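Local coordinates for heme utilization carrier protein (Escherichia coli O157:H7, PDB 6U9J) that probably binds heme, and perhaps the anaerobilin product of anaerobic heme degradation, as a cytosolic carrier in the uptake and use of heme, at the interface of chains A and B. Residues are numbered along the deposited sequence; one frame, centred on the assembly and turned at random. Chains: chain A/B, Heme utilization carrier protein.

Contact 1: the interface of chains A and B. Residues chain A 69-71, 91-92; chain B 69-71, 91-92.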
# COMPACT_ATOMS: atom_id res chain seq x y z
N GLU A 69 -4.88 1.01 -4.14
CA GLU A 69 -4.74 2.18 -4.99
C GLU A 69 -5.60 3.29 -4.43
O GLU A 69 -6.72 3.06 -3.96
CB GLU A 69 -5.10 1.91 -6.45
CG GLU A 69 -6.32 1.07 -6.67
CD GLU A 69 -6.31 0.46 -8.07
OE1 GLU A 69 -5.88 -0.71 -8.22
OE2 GLU A 69 -6.72 1.15 -9.03
N PHE A 70 -5.07 4.50 -4.48
CA PHE A 70 -5.76 5.67 -3.96
C PHE A 70 -5.92 6.68 -5.07
O PHE A 70 -4.94 7.12 -5.66
CB PHE A 70 -5.00 6.32 -2.80
CG PHE A 70 -5.62 7.63 -2.35
CD1 PHE A 70 -6.72 7.64 -1.51
CD2 PHE A 70 -5.09 8.84 -2.78
CE1 PHE A 70 -7.29 8.83 -1.10
CE2 PHE A 70 -5.66 10.04 -2.37
CZ PHE A 70 -6.76 10.03 -1.53
N SER A 71 -7.17 7.04 -5.36
CA SER A 71 -7.49 8.03 -6.37
C SER A 71 -7.79 9.35 -5.67
O SER A 71 -8.68 9.41 -4.81
CB SER A 71 -8.68 7.57 -7.22
OG SER A 71 -9.03 8.54 -8.18
N GLY A 91 -7.48 11.54 2.94
CA GLY A 91 -7.52 10.09 3.08
C GLY A 91 -6.18 9.39 3.09
O GLY A 91 -5.87 8.68 4.05
N MET A 92 -5.38 9.54 2.04
CA MET A 92 -4.10 8.85 1.95
C MET A 92 -3.03 9.64 2.66
O MET A 92 -2.88 10.85 2.42
CB MET A 92 -3.69 8.61 0.49
CG MET A 92 -2.27 8.03 0.34
SD MET A 92 -1.80 7.58 -1.36
CE MET A 92 -0.69 8.90 -1.77
N GLU B 69 -1.29 4.65 4.25
CA GLU B 69 -2.44 4.46 5.12
C GLU B 69 -3.58 5.29 4.58
O GLU B 69 -3.38 6.41 4.09
CB GLU B 69 -2.13 4.82 6.58
CG GLU B 69 -1.69 6.23 6.82
CD GLU B 69 -1.23 6.44 8.26
OE1 GLU B 69 -0.81 5.46 8.91
OE2 GLU B 69 -1.29 7.59 8.73
N PHE B 70 -4.77 4.73 4.65
CA PHE B 70 -5.97 5.38 4.13
C PHE B 70 -6.98 5.50 5.24
O PHE B 70 -7.39 4.49 5.82
CB PHE B 70 -6.58 4.62 2.96
CG PHE B 70 -7.90 5.20 2.50
CD1 PHE B 70 -7.94 6.29 1.66
CD2 PHE B 70 -9.11 4.65 2.93
CE1 PHE B 70 -9.14 6.83 1.24
CE2 PHE B 70 -10.31 5.18 2.52
CZ PHE B 70 -10.33 6.27 1.67
N SER B 71 -7.38 6.73 5.55
CA SER B 71 -8.38 7.00 6.56
C SER B 71 -9.72 7.23 5.87
O SER B 71 -9.83 8.12 5.01
CB SER B 71 -7.98 8.21 7.40
OG SER B 71 -8.94 8.49 8.41
N GLY B 91 -11.99 7.15 -2.65
CA GLY B 91 -10.55 7.18 -2.73
C GLY B 91 -9.83 5.85 -2.86
O GLY B 91 -9.12 5.61 -3.84
N MET B 92 -10.00 4.97 -1.87
CA MET B 92 -9.26 3.73 -1.81
C MET B 92 -9.98 2.62 -2.56
O MET B 92 -11.19 2.45 -2.42
CB MET B 92 -9.05 3.31 -0.36
CG MET B 92 -9.20 1.84 -0.14
SD MET B 92 -9.12 1.57 1.62
CE MET B 92 -7.56 0.73 1.63

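Contact 2: the interface of chains A and B. Residues chain A 95-97, 100, 129; chain B 64-67.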
# COMPACT_ATOMS: atom_id res chain seq x y z
N HIS A 95 4.30 7.19 4.81
CA HIS A 95 5.69 7.59 4.71
C HIS A 95 6.41 6.75 3.67
O HIS A 95 6.08 5.58 3.46
CB HIS A 95 6.42 7.48 6.05
CG HIS A 95 5.52 7.64 7.23
ND1 HIS A 95 5.17 8.87 7.75
CD2 HIS A 95 4.87 6.71 7.97
CE1 HIS A 95 4.35 8.69 8.77
NE2 HIS A 95 4.15 7.39 8.92
N ILE A 96 7.41 7.36 3.04
CA ILE A 96 8.20 6.72 1.99
C ILE A 96 9.67 6.84 2.38
O ILE A 96 10.13 7.92 2.76
CB ILE A 96 7.98 7.37 0.61
CG1 ILE A 96 6.52 7.20 0.18
CG2 ILE A 96 8.90 6.73 -0.43
CD1 ILE A 96 6.12 8.14 -0.94
N LYS A 97 10.40 5.73 2.27
CA LYS A 97 11.86 5.80 2.46
C LYS A 97 12.45 6.32 1.16
O LYS A 97 13.00 5.59 0.33
CB LYS A 97 12.42 4.43 2.85
CG LYS A 97 11.96 3.95 4.21
CD LYS A 97 12.50 2.57 4.53
CE LYS A 97 11.88 2.05 5.82
NZ LYS A 97 12.18 0.61 6.04
N ASN A 100 15.82 5.59 -0.32
CA ASN A 100 15.96 4.29 -0.95
C ASN A 100 15.46 4.29 -2.39
O ASN A 100 15.59 3.28 -3.07
CB ASN A 100 15.22 3.22 -0.13
CG ASN A 100 16.09 2.61 0.95
OD1 ASN A 100 17.31 2.68 0.90
ND2 ASN A 100 15.46 1.96 1.92
N MET A 129 8.95 0.50 -5.96
CA MET A 129 8.44 0.72 -4.62
C MET A 129 7.13 1.48 -4.59
O MET A 129 6.41 1.42 -3.59
CB MET A 129 9.48 1.45 -3.74
CG MET A 129 10.43 2.39 -4.47
SD MET A 129 11.59 3.20 -3.34
CE MET A 129 10.38 4.14 -2.50
N ALA B 64 8.83 -2.86 2.35
CA ALA B 64 10.18 -2.53 2.81
C ALA B 64 10.43 -1.03 2.78
O ALA B 64 11.16 -0.51 3.64
CB ALA B 64 11.23 -3.25 1.94
N ASP B 65 9.83 -0.32 1.84
CA ASP B 65 10.18 1.08 1.64
C ASP B 65 9.02 2.06 1.74
O ASP B 65 9.27 3.27 1.69
CB ASP B 65 10.88 1.24 0.28
CG ASP B 65 12.33 0.81 0.34
OD1 ASP B 65 12.97 1.04 1.39
OD2 ASP B 65 12.84 0.22 -0.64
N VAL B 66 7.79 1.59 1.91
CA VAL B 66 6.61 2.45 1.87
C VAL B 66 5.64 1.98 2.95
O VAL B 66 5.47 0.77 3.15
CB VAL B 66 5.94 2.42 0.48
CG1 VAL B 66 4.56 3.08 0.50
CG2 VAL B 66 6.84 3.06 -0.58
N ILE B 67 5.02 2.94 3.64
CA ILE B 67 3.79 2.71 4.37
C ILE B 67 2.75 3.63 3.77
O ILE B 67 2.95 4.85 3.72
CB ILE B 67 3.92 3.01 5.87
CG1 ILE B 67 5.16 2.34 6.44
CG2 ILE B 67 2.65 2.56 6.58
CD1 ILE B 67 5.03 0.90 6.52
O HOH W 1 14.05 -0.55 4.00

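Contact 1: the interface of chains A and B
A:Phe70 and B:Phe70 meet where the two chains pair strand against strand, and the glycines just ahead of strand 92-96, A:Gly91 and B:Gly91, lose the most surface of the residues here. In both chains CG stands anti to the backbone N, beside the carbonyl carbon (chi1 173°), the setting that brings each ring's CE1 to the other's, and the side chains cross at about a right angle. A:Phe70 offers its CE1 to the rim of the other ring, lying in the plane of B:Phe70 and 3.6 Å from its CE1. The two rings therefore touch through their edges and do not stack. Each is backed within its own chain by the first methylene of a methionine: A:Met92 CB caps the A:Phe70 ring, 3.4 Å above its plane and over its centre, and B:Met92 does the same for B:Phe70.

Glycine suits the position beside the rings for lack of a side chain. B:Gly91 CA comes within 4.0 Å of A:Phe70 CE1, and the positive phi of both glycines is easy for this residue. Its carbonyl accepts a nearly straight bond, A:Ser71 N to B:Gly91 O at 2.9 Å, with the donor tilted 29° from the carbonyl plane; B:Ser71 and A:Gly91 repeat it. Antiparallel pairing and an edge-to-edge aromatic pair thus join the two chains of the deposited assembly, probably a dimer, around the two-fold axis.

Contact 2: the interface of chains A and B
B:Asp65 meets A:Lys97 and A:Asn100 through both its backbone and its carboxylate, and has more surface hidden than any other residue of this patch. The closely fitted part is the antiparallel pairing of strand 92-96 of chain A with the start of strand 66-71 of chain B. A:His95 gives its N to B:Ile67 O and takes B:Ile67 N on its own O, both at 2.9 Å, while A:Lys97 N reaches B:Asp65 O at 2.8 Å in an almost straight bond. Beta-branched B:Val66 and B:Ile67 favour the extended backbone that this pairing needs. B:Val66 CG2 points towards chain A, 3.5 Å from the carbonyl oxygen A:Met129 O. The thioether of A:Met129, bent at chi3, brings A:Met129 CE across B:Asp65 CB at 4.0 Å, a supple apolar cover for the aspartate's stem.

Beyond the strand end this gives way to a polar, water-bridged side where side chains make the bonds. Lysine suits this place because its long chain, extended beyond CG, can run across B:Asp65 and still bring an amine to the turn behind it. A:Lys97 NZ gives a hydrogen bond to the carbonyl oxygen B:Ala64 O at 2.8 Å, nearly along the C=O axis. A:Lys97 NZ lies 4.7 Å from B:Asp65 OD1, too far for direct contact, but opposite charges, if present, may still favour the pairing. Water 1 fills in, linking NZ with B:Ala64 O and B:Asp65 OD1. On the carboxylate, asparagine supplies a neutral donor: the amide A:Asn100 ND2 approaches B:Asp65 OD1 on the syn side at 2.7 Å, 30° out of the carboxylate plane, in a bent bond (147° at the hydrogen) with the amide and carboxylate planes 57° apart.

Contact 1 and contact 2 lie about 16 Å apart, measured between the centres of their C-alpha atoms, and draw on the same two strands, 66-71 and 92-96. Contact 1 takes the end of the first and the start of the second from both chains; contact 2 takes the opposite ends, from chain B and chain A respectively, with A:Lys97, B:Ala64 and B:Asp65 next to the strands and A:Asn100 and A:Met129 from elsewhere. Contact 2 continues one of two twin antiparallel seams that come together at the phenylalanines of contact 1. Such extended pairing is consistent with a stable dimer, although the structure alone does not prove it in solution.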